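Local structure of putative thioesterase (Escherichia coli, 5UGZ) at residues Q244-G247 and Y248-T252. The protein is a type II thioesterase of the colibactin NRPS/PKS pathway that releases biosynthetic intermediates, probably by hydrolysing their thioester links. Residues are numbered along the deposited sequence; the frame is centred on the assembly and turned at random.
Sequences QVVG and YVNQT
Val246 and Asn250 sit one turn apart on helix 242-259, and their side chains meet at an angle: Val246 CG1 lies 3.7 Å from Asn250 ND2. CG1 stands anti to the backbone N of Val246 (chi1 175°), which carries this methyl forward to the amide; valine suits the place, its apolar branches buried against Trp42 and Val45. Asn250 CG is 3.0 Å from Val246 O, yet that oxygen takes its hydrogen bond from Asn250 N, at 2.9 Å. Asparagine offers one acceptor and one donor, and the loop beside the helix uses both: OD1 accepts from Ser47 N and ND2 donates to Val45 O. With an alanine here the amide is gone, and Ser47 N and Val45 O would probably lose their mates, while Val246 CG1 would lose a neighbour.

Tyr248 throws its ring back along the helix, CG anti to its own carbonyl carbon (chi1 -74°). CD2 makes a close contact of 3.0 Å with Gln244 O, which lies oblique to the ring and accepts its hydrogen bond from Tyr248 N (2.9 Å). The ring edge faces Val245 CA, and the broad, partly exposed side chain spans to Arg226, Ile228 and Phe201 of the central sheet. Val249 N gives Val245 O a nearly straight bond (171°), and its apolar side chain suits the buried face against Phe123. Thr252 N and OG1 reach Tyr248 O from opposite faces of its plane, satisfying a buried hydroxyl within the helix. In this probable alpha/beta-hydrolase fold, Val249 and Thr252 thus pack on the sheet and Gln251 adds a polar tie to Arg226, while the Asn250 amide fastens the helix to the backbone of Val45 and Ser47.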
loop_
_atom_site.group_PDB
_atom_site.type_symbol
_atom_site.label_atom_id
_atom_site.label_comp_id
_atom_site.label_asym_id
_atom_site.label_seq_id
_atom_site.Cartn_x
_atom_site.Cartn_y
_atom_site.Cartn_z
ATOM N N GLN A 244 2.150 8.744 13.968
ATOM C CA GLN A 244 3.436 9.237 13.469
ATOM C C GLN A 244 3.495 9.180 11.949
ATOM O O GLN A 244 3.960 10.123 11.299
ATOM C CB GLN A 244 4.585 8.412 14.058
ATOM C CG GLN A 244 4.921 8.707 15.502
ATOM C CD GLN A 244 5.529 7.500 16.206
ATOM O OE1 GLN A 244 4.812 6.591 16.641
ATOM N NE2 GLN A 244 6.857 7.485 16.321
ATOM N N VAL A 245 3.060 8.059 11.367
ATOM C CA VAL A 245 2.961 7.963 9.914
ATOM C C VAL A 245 2.148 9.131 9.364
ATOM O O VAL A 245 2.542 9.784 8.392
ATOM C CB VAL A 245 2.356 6.608 9.504
ATOM C CG1 VAL A 245 2.016 6.604 8.020
ATOM C CG2 VAL A 245 3.315 5.492 9.820
ATOM N N VAL A 246 0.997 9.414 9.975
ATOM C CA VAL A 246 0.217 10.539 9.481
ATOM C C VAL A 246 0.909 11.847 9.819
ATOM O O VAL A 246 0.696 12.855 9.134
ATOM C CB VAL A 246 -1.218 10.546 10.026
ATOM C CG1 VAL A 246 -1.888 11.790 9.552
ATOM C CG2 VAL A 246 -2.008 9.326 9.553
ATOM N N GLY A 247 1.707 11.876 10.891
ATOM C CA GLY A 247 2.489 13.072 11.176
ATOM C C GLY A 247 3.439 13.409 10.044
ATOM O O GLY A 247 3.615 14.579 9.691
ATOM N N TYR A 248 4.042 12.377 9.438
ATOM C CA TYR A 248 4.953 12.524 8.306
ATOM C C TYR A 248 4.224 12.823 7.000
ATOM O O TYR A 248 4.694 13.638 6.198
ATOM C CB TYR A 248 5.788 11.254 8.164
ATOM C CG TYR A 248 6.828 11.162 9.234
ATOM C CD1 TYR A 248 7.856 12.098 9.279
ATOM C CD2 TYR A 248 6.785 10.181 10.212
ATOM C CE1 TYR A 248 8.824 12.058 10.255
ATOM C CE2 TYR A 248 7.764 10.133 11.206
ATOM C CZ TYR A 248 8.784 11.087 11.213
ATOM O OH TYR A 248 9.783 11.101 12.166
ATOM N N VAL A 249 3.104 12.147 6.745
ATOM C CA VAL A 249 2.276 12.499 5.594
ATOM C C VAL A 249 1.900 13.968 5.658
ATOM O O VAL A 249 1.955 14.684 4.648
ATOM C CB VAL A 249 1.022 11.597 5.519
ATOM C CG1 VAL A 249 0.028 12.141 4.523
ATOM C CG2 VAL A 249 1.402 10.183 5.129
ATOM N N ASN A 250 1.520 14.443 6.853
ATOM C CA ASN A 250 1.123 15.840 7.030
ATOM C C ASN A 250 2.266 16.787 6.681
ATOM O O ASN A 250 2.069 17.773 5.969
ATOM C CB ASN A 250 0.655 16.083 8.470
ATOM C CG ASN A 250 -0.735 15.502 8.759
ATOM O OD1 ASN A 250 -1.498 15.167 7.850
ATOM N ND2 ASN A 250 -1.066 15.397 10.044
ATOM N N GLN A 251 3.471 16.488 7.175
ATOM C CA GLN A 251 4.650 17.329 6.971
ATOM C C GLN A 251 5.150 17.285 5.535
ATOM O O GLN A 251 5.720 18.267 5.046
ATOM C CB GLN A 251 5.761 16.878 7.910
ATOM C CG GLN A 251 7.137 17.265 7.441
ATOM C CD GLN A 251 8.207 16.442 8.097
ATOM O OE1 GLN A 251 8.252 15.226 7.952
ATOM N NE2 GLN A 251 9.071 17.101 8.835
ATOM N N THR A 252 4.969 16.152 4.857
ATOM C CA THR A 252 5.294 16.057 3.437
ATOM C C THR A 252 4.407 16.972 2.602
ATOM O O THR A 252 4.890 17.696 1.719
ATOM C CB THR A 252 5.137 14.614 2.980
ATOM O OG1 THR A 252 5.995 13.792 3.775
ATOM C CG2 THR A 252 5.498 14.476 1.497
#